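Hydrogen peroxide-inducible genes activator (Corynebacterium glutamicum, PDB 6G1B) probably acts as a LysR-family (OxyR-type) transcription regulator that senses hydrogen peroxide and controls peroxide-inducible genes. Local coordinates at residues I168-E173 with I283-R288; S98-L103 with Y127-P132; D174-T179 with T318-K323. The protein carries 1 engineered substitution. All coordinates share one frame; numbering follows the deposited sequence.

Contact 1. Residues I168-E173 with I283-R288; sequences IPLYDE and IGLVYR. With PEO (hydrogen peroxide), chain H.
I168 and L285 form an antiparallel hydrogen-bonded pair: I168 N donates to L285 O at 2.8 Å. The return bond, L285 N to I168 O, measures 2.7 Å. P169 and G284 make the next, non-hydrogen-bonded pair, after which the register slips by one. L170 N donates to I283 O at 2.9 Å, Y171 N adds a weak bond to the same oxygen, and I283 N returns to Y171 O. Two residues thus face one, a classic beta bulge; psi of -55° at L170 departs from strand values and makes the kink.

Followed outward, I168 packs its CB against L285 CB at 4.2 Å. With chi1 at -59°, CG1 stands beside the backbone N and reaches the edge of the Y287 ring, in the ring plane and 3.9 Å from O2 of the bound peroxide; CD1 ends 3.7 Å from Y287 CE1. The peroxide's O2 lies 2.9 Å from Y287 OH, and K166, E167 and E298 complete the site. I283 CB sits over one face of the Y171 ring, 4.0 Å from the centroid and 25° off the normal, a CH-pi contact.

In the LysR substrate-binding domain, helix 294-317 meets this strand pair through E298 at I168 and A301 at L170, while F308 stacks on Y171. Strand 153-158 borders 283-288, its M155 touching Y171 and I283.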
# COMPACT_ATOMS: atom_id res chain seq x y z
N ILE A 168 -7.23 37.86 -13.20
CA ILE A 168 -6.41 38.44 -14.23
C ILE A 168 -6.93 37.88 -15.56
O ILE A 168 -6.86 36.68 -15.77
CB ILE A 168 -4.90 38.10 -14.08
CG1 ILE A 168 -4.35 38.58 -12.72
CG2 ILE A 168 -4.12 38.73 -15.23
CD1 ILE A 168 -3.07 37.90 -12.27
N PRO A 169 -7.48 38.75 -16.43
CA PRO A 169 -7.87 38.25 -17.76
C PRO A 169 -6.68 37.84 -18.61
O PRO A 169 -5.67 38.51 -18.59
CB PRO A 169 -8.62 39.43 -18.40
CG PRO A 169 -8.39 40.62 -17.51
CD PRO A 169 -8.09 40.06 -16.15
N LEU A 170 -6.79 36.71 -19.31
CA LEU A 170 -5.72 36.24 -20.17
C LEU A 170 -6.04 36.49 -21.65
O LEU A 170 -5.23 37.10 -22.35
CB LEU A 170 -5.46 34.75 -19.94
CG LEU A 170 -5.03 34.38 -18.51
CD1 LEU A 170 -4.95 32.87 -18.33
CD2 LEU A 170 -3.71 35.07 -18.20
N TYR A 171 -7.20 36.00 -22.10
CA TYR A 171 -7.56 36.02 -23.50
C TYR A 171 -9.00 35.57 -23.74
O TYR A 171 -9.57 34.84 -22.92
CB TYR A 171 -6.63 35.13 -24.33
CG TYR A 171 -6.49 33.71 -23.85
CD1 TYR A 171 -7.41 32.74 -24.22
CD2 TYR A 171 -5.38 33.32 -23.09
CE1 TYR A 171 -7.26 31.43 -23.81
CE2 TYR A 171 -5.23 32.01 -22.68
CZ TYR A 171 -6.16 31.07 -23.05
OH TYR A 171 -5.99 29.80 -22.64
N ASP A 172 -9.55 35.99 -24.89
CA ASP A 172 -10.79 35.47 -25.41
C ASP A 172 -10.46 34.40 -26.43
O ASP A 172 -9.68 34.61 -27.33
CB ASP A 172 -11.61 36.59 -26.08
CG ASP A 172 -11.98 37.67 -25.10
OD1 ASP A 172 -11.73 38.89 -25.30
OD2 ASP A 172 -12.43 37.27 -24.01
N GLU A 173 -11.09 33.24 -26.30
CA GLU A 173 -10.85 32.10 -27.18
C GLU A 173 -12.16 31.80 -27.89
O GLU A 173 -13.17 31.57 -27.26
CB GLU A 173 -10.38 30.88 -26.39
CG GLU A 173 -10.34 29.59 -27.19
CD GLU A 173 -9.66 28.43 -26.46
OE1 GLU A 173 -9.67 28.39 -25.19
OE2 GLU A 173 -9.11 27.57 -27.19
N ILE A 283 -10.93 33.41 -20.84
CA ILE A 283 -10.08 32.65 -19.94
C ILE A 283 -9.30 33.63 -19.07
O ILE A 283 -8.85 34.67 -19.55
CB ILE A 283 -9.12 31.71 -20.72
CG1 ILE A 283 -9.92 30.63 -21.45
CG2 ILE A 283 -8.10 31.03 -19.79
CD1 ILE A 283 -10.81 29.77 -20.60
N GLY A 284 -9.18 33.30 -17.79
CA GLY A 284 -8.47 34.14 -16.81
C GLY A 284 -7.74 33.36 -15.73
O GLY A 284 -7.91 32.17 -15.58
N LEU A 285 -6.91 34.05 -14.98
CA LEU A 285 -6.26 33.47 -13.79
C LEU A 285 -7.00 33.99 -12.57
O LEU A 285 -7.22 35.20 -12.48
CB LEU A 285 -4.83 33.90 -13.72
CG LEU A 285 -3.74 33.16 -14.43
CD1 LEU A 285 -2.41 33.68 -13.85
CD2 LEU A 285 -3.85 31.65 -14.23
N VAL A 286 -7.43 33.11 -11.67
CA VAL A 286 -8.07 33.57 -10.44
C VAL A 286 -7.26 33.19 -9.20
O VAL A 286 -6.78 32.06 -9.08
CB VAL A 286 -9.62 33.32 -10.38
CG1 VAL A 286 -10.14 32.59 -11.59
CG2 VAL A 286 -10.11 32.74 -9.09
N TYR A 287 -7.11 34.13 -8.28
CA TYR A 287 -6.30 33.88 -7.07
C TYR A 287 -6.92 34.53 -5.85
O TYR A 287 -7.82 35.34 -5.98
CB TYR A 287 -4.85 34.31 -7.32
CG TYR A 287 -4.64 35.80 -7.45
CD1 TYR A 287 -4.72 36.44 -8.69
CD2 TYR A 287 -4.33 36.57 -6.33
CE1 TYR A 287 -4.50 37.80 -8.81
CE2 TYR A 287 -4.10 37.93 -6.43
CZ TYR A 287 -4.20 38.55 -7.66
OH TYR A 287 -3.98 39.91 -7.71
N ARG A 288 -6.46 34.15 -4.66
CA ARG A 288 -7.00 34.68 -3.40
C ARG A 288 -6.53 36.11 -3.18
O ARG A 288 -5.32 36.38 -3.23
CB ARG A 288 -6.57 33.81 -2.21
CG ARG A 288 -6.93 32.33 -2.23
CD ARG A 288 -6.38 31.63 -0.96
NE ARG A 288 -4.92 31.56 -1.01
CZ ARG A 288 -4.20 30.70 -1.72
NH1 ARG A 288 -4.76 29.72 -2.44
NH2 ARG A 288 -2.88 30.82 -1.70
O1 PEO H . -5.98 41.62 -10.54
O2 PEO H . -4.57 41.49 -10.11

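Contact 2. Residues S98-L103 with Y127-P132; sequences SLTGPL and YPDLEP. With NA (sodium ion), chain F.
G101, P102 and L103 pair with L130, E131 and P132 in parallel, the axes of the two short strands approaching to 4.5 Å with their directions 32° apart. Three backbone bonds of 2.8 to 2.9 Å define the register: G101 N to D129 O, E131 N to G101 O, and L103 N to E131 O. G101 thus bonds to the residues on either side of its partner L130, as parallel pairing requires. P102 and P132 have no N-H to give, but their CA atoms make CA-H...O contacts with E131 O and L103 O. A type I turn from Y127 to L130 brings the second segment into line directly after helix 121-126.

L130 is the hub of the apolar face. Its CG is anti to the backbone N (chi1 -173°), and CD1 meets L103 CB at 3.8 Å and L99 CD2 at 4.1 Å. L99 crosses the Y127 side chain obliquely, its CD1 lying 4.0 Å from Y127 CE1. T100 and D129 run side by side, CG2 of T100 against CB of D129. On the P102 side of the sheet, the extended E131 side chain passes over G101 and binds the sodium ion through OE1 at 2.5 Å; H133 is the second protein ligand.

This pairing belongs to the parallel part of the substrate-binding-domain sheet, where strand 101-107 lies between 130-136 and 153-158. Helix 294-317 covers L99 and Y127 with I303 and L103 with F297 and F300, while V123 of helix 121-126 packs on L130 and P132.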
# COMPACT_ATOMS: atom_id res chain seq x y z
N SER A 98 10.38 38.25 -9.31
CA SER A 98 10.48 37.23 -10.36
C SER A 98 9.82 35.86 -10.00
O SER A 98 9.48 35.56 -8.85
CB SER A 98 11.95 37.05 -10.79
OG SER A 98 12.78 36.62 -9.74
N LEU A 99 9.63 35.06 -11.04
CA LEU A 99 8.98 33.75 -10.97
C LEU A 99 9.99 32.68 -10.59
O LEU A 99 10.70 32.11 -11.45
CB LEU A 99 8.32 33.40 -12.32
CG LEU A 99 6.90 33.85 -12.54
CD1 LEU A 99 6.46 33.45 -13.95
CD2 LEU A 99 5.95 33.26 -11.53
N THR A 100 10.05 32.42 -9.30
CA THR A 100 10.96 31.43 -8.76
C THR A 100 10.22 30.63 -7.72
O THR A 100 9.18 31.06 -7.22
CB THR A 100 12.22 32.08 -8.15
OG1 THR A 100 11.84 32.95 -7.08
CG2 THR A 100 12.97 32.88 -9.22
N GLY A 101 10.75 29.45 -7.42
CA GLY A 101 10.15 28.60 -6.42
C GLY A 101 8.83 27.94 -6.87
O GLY A 101 8.51 27.92 -8.06
N PRO A 102 8.09 27.36 -5.90
CA PRO A 102 6.90 26.60 -6.21
C PRO A 102 5.76 27.48 -6.73
O PRO A 102 5.51 28.55 -6.19
CB PRO A 102 6.50 25.99 -4.85
CG PRO A 102 7.63 26.25 -3.91
CD PRO A 102 8.35 27.43 -4.45
N LEU A 103 5.11 27.02 -7.78
CA LEU A 103 3.86 27.63 -8.23
C LEU A 103 2.90 26.51 -8.56
O LEU A 103 3.12 25.76 -9.50
CB LEU A 103 4.10 28.54 -9.45
CG LEU A 103 2.85 29.25 -9.99
CD1 LEU A 103 2.21 30.17 -8.98
CD2 LEU A 103 3.18 30.05 -11.22
N TYR A 127 12.25 30.09 -17.63
CA TYR A 127 12.05 30.36 -16.20
C TYR A 127 12.62 29.19 -15.39
O TYR A 127 11.88 28.48 -14.69
CB TYR A 127 10.56 30.55 -15.90
CG TYR A 127 9.93 31.70 -16.65
CD1 TYR A 127 9.83 32.94 -16.05
CD2 TYR A 127 9.45 31.54 -17.95
CE1 TYR A 127 9.24 34.03 -16.71
CE2 TYR A 127 8.88 32.62 -18.63
CZ TYR A 127 8.79 33.87 -18.01
OH TYR A 127 8.21 34.94 -18.66
N PRO A 128 13.94 28.98 -15.48
CA PRO A 128 14.54 27.77 -14.95
C PRO A 128 14.40 27.56 -13.44
O PRO A 128 14.48 26.42 -12.99
CB PRO A 128 16.02 27.90 -15.33
CG PRO A 128 16.26 29.38 -15.38
CD PRO A 128 14.97 29.92 -15.99
N ASP A 129 14.20 28.65 -12.68
CA ASP A 129 14.01 28.58 -11.21
C ASP A 129 12.56 28.38 -10.75
O ASP A 129 12.32 28.17 -9.56
CB ASP A 129 14.61 29.82 -10.52
CG ASP A 129 16.12 29.94 -10.70
OD1 ASP A 129 16.65 31.06 -10.80
OD2 ASP A 129 16.78 28.89 -10.78
N LEU A 130 11.62 28.45 -11.67
CA LEU A 130 10.22 28.22 -11.34
C LEU A 130 10.02 26.72 -11.22
O LEU A 130 10.57 25.96 -12.01
CB LEU A 130 9.31 28.79 -12.42
CG LEU A 130 7.81 28.78 -12.12
CD1 LEU A 130 7.49 29.56 -10.85
CD2 LEU A 130 7.08 29.39 -13.30
N GLU A 131 9.23 26.33 -10.24
CA GLU A 131 8.93 24.94 -9.97
C GLU A 131 7.41 24.77 -10.13
O GLU A 131 6.65 24.93 -9.18
CB GLU A 131 9.41 24.59 -8.56
CG GLU A 131 10.91 24.72 -8.33
CD GLU A 131 11.35 24.34 -6.90
OE1 GLU A 131 10.59 23.68 -6.11
OE2 GLU A 131 12.49 24.69 -6.56
N PRO A 132 6.95 24.47 -11.36
CA PRO A 132 5.50 24.44 -11.59
C PRO A 132 4.89 23.14 -11.10
O PRO A 132 5.52 22.08 -11.24
CB PRO A 132 5.38 24.54 -13.11
CG PRO A 132 6.64 23.92 -13.62
CD PRO A 132 7.72 24.19 -12.58
NA NA F . 8.47 22.56 -5.41

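Contact 3. Residues D174-T179 with T318-K323; sequences DFIVVT and TGITLK
I176 reaches across to the tail with the end of its side chain: CD1 lies 3.8 Å from I320 CG2, the two side chains crossing at about a right angle, and 3.5 Å from T321 O. The extended chain makes this possible, CG1 being anti to the backbone N at chi1 -171°. I259 of helix 259-262 touches both isoleucines, so the apolar overlap has a third member. The segment 318-323 has left helix 294-317, and the exit is marked by an ST turn in which I320 N donates to T318 OG1 at 3.2 Å, followed by an irregular course beside strand 165-180 of the LysR substrate-binding domain. The nearest CA atoms, those of I176 and K323, are 6.8 Å apart, and water fills the polar link. One water donates to D174 OD1 at 2.7 Å and to K323 O at 3.0 Å; another accepts from K323 N at 2.8 Å and gives a weak bond to F175 O. The D174 and K323 side chains cross at about a right angle, OD1 lying 3.9 Å from K323 CB. N325 takes the polar ends of both, through ND2 to D174 OD1 and OD1 to K323 NZ.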
# COMPACT_ATOMS: atom_id res chain seq x y z
N ASP A 174 -12.11 31.83 -29.21
CA ASP A 174 -13.26 31.50 -30.01
C ASP A 174 -13.54 30.01 -29.98
O ASP A 174 -12.65 29.22 -29.67
CB ASP A 174 -13.07 31.92 -31.47
CG ASP A 174 -13.09 33.41 -31.66
OD1 ASP A 174 -12.34 33.86 -32.56
OD2 ASP A 174 -13.81 34.16 -30.94
N PHE A 175 -14.78 29.65 -30.30
CA PHE A 175 -15.17 28.28 -30.57
C PHE A 175 -15.34 28.08 -32.06
O PHE A 175 -15.46 29.03 -32.82
CB PHE A 175 -16.48 27.92 -29.84
CG PHE A 175 -16.33 27.75 -28.37
CD1 PHE A 175 -16.24 28.84 -27.56
CD2 PHE A 175 -16.26 26.50 -27.83
CE1 PHE A 175 -16.06 28.70 -26.20
CE2 PHE A 175 -16.09 26.33 -26.48
CZ PHE A 175 -15.96 27.42 -25.65
N ILE A 176 -15.31 26.82 -32.48
CA ILE A 176 -15.61 26.41 -33.84
C ILE A 176 -16.77 25.43 -33.73
O ILE A 176 -16.97 24.83 -32.69
CB ILE A 176 -14.37 25.79 -34.54
CG1 ILE A 176 -14.65 25.57 -36.03
CG2 ILE A 176 -13.92 24.48 -33.90
CD1 ILE A 176 -13.41 25.57 -36.88
N VAL A 177 -17.58 25.32 -34.76
CA VAL A 177 -18.66 24.35 -34.78
C VAL A 177 -18.09 23.07 -35.38
O VAL A 177 -17.34 23.14 -36.36
CB VAL A 177 -19.86 24.83 -35.59
CG1 VAL A 177 -21.00 23.84 -35.47
CG2 VAL A 177 -20.32 26.17 -35.06
N VAL A 178 -18.41 21.94 -34.77
CA VAL A 178 -17.96 20.65 -35.26
C VAL A 178 -19.18 19.75 -35.46
O VAL A 178 -19.99 19.54 -34.55
CB VAL A 178 -16.97 20.01 -34.28
CG1 VAL A 178 -16.54 18.61 -34.74
CG2 VAL A 178 -15.77 20.93 -34.10
N THR A 179 -19.31 19.23 -36.68
CA THR A 179 -20.39 18.32 -37.07
C THR A 179 -19.82 17.00 -37.60
O THR A 179 -18.62 16.89 -37.83
CB THR A 179 -21.21 18.92 -38.22
OG1 THR A 179 -20.42 18.92 -39.41
CG2 THR A 179 -21.64 20.33 -37.92
N THR A 318 -3.38 24.00 -39.42
CA THR A 318 -4.12 22.81 -39.93
C THR A 318 -4.84 23.08 -41.25
O THR A 318 -5.30 22.14 -41.88
CB THR A 318 -5.23 22.31 -38.98
OG1 THR A 318 -6.28 23.30 -38.87
CG2 THR A 318 -4.65 21.94 -37.60
N GLY A 319 -5.00 24.35 -41.62
CA GLY A 319 -5.75 24.71 -42.82
C GLY A 319 -7.25 24.80 -42.61
O GLY A 319 -7.97 25.18 -43.50
N ILE A 320 -7.74 24.48 -41.42
CA ILE A 320 -9.15 24.62 -41.07
C ILE A 320 -9.41 26.11 -40.86
O ILE A 320 -8.58 26.83 -40.30
CB ILE A 320 -9.47 23.80 -39.81
CG1 ILE A 320 -9.30 22.31 -40.13
CG2 ILE A 320 -10.85 24.15 -39.26
CD1 ILE A 320 -9.42 21.39 -38.94
N THR A 321 -10.55 26.59 -41.35
CA THR A 321 -10.84 28.01 -41.34
C THR A 321 -11.36 28.38 -39.97
O THR A 321 -12.29 27.73 -39.45
CB THR A 321 -11.88 28.37 -42.42
OG1 THR A 321 -11.37 28.01 -43.69
CG2 THR A 321 -12.22 29.87 -42.42
N LEU A 322 -10.77 29.42 -39.38
CA LEU A 322 -11.15 29.87 -38.05
C LEU A 322 -12.19 30.99 -38.12
O LEU A 322 -12.37 31.64 -39.15
CB LEU A 322 -9.90 30.33 -37.29
CG LEU A 322 -8.76 29.30 -37.26
CD1 LEU A 322 -7.57 29.80 -36.44
CD2 LEU A 322 -9.23 27.96 -36.70
N LYS A 323 -12.88 31.18 -37.01
CA LYS A 323 -13.84 32.25 -36.86
C LYS A 323 -13.20 33.62 -37.15
O LYS A 323 -12.07 33.91 -36.70
CB LYS A 323 -14.40 32.23 -35.42
CG LYS A 323 -15.33 33.40 -35.09
CD LYS A 323 -16.60 33.05 -34.33
CE LYS A 323 -17.76 33.95 -34.77
NZ LYS A 323 -17.41 35.40 -34.78
O HOH W 1 -10.86 32.51 -34.38
O HOH W 2 -13.31 28.96 -35.34

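All three contacts reach one mixed sheet. Contact 2 comes first and closes before the other two open; contacts 1 and 3 alternate along the chain and use adjoining pieces of strand 165-180, their centres about 23 Å apart. Contact 2 lies about 20 Å from contact 1 and 35 Å from contact 3, centre to centre. Helix 294-317 covers contacts 1 and 2 and leads into the tail of contact 3. This spread fits the LysR regulatory-domain fold, in which two alpha/beta subdomains are joined by crossing strands: 165-180 probably runs from the part holding contact 2 toward that holding contact 3, with 278-288 returning antiparallel beside it.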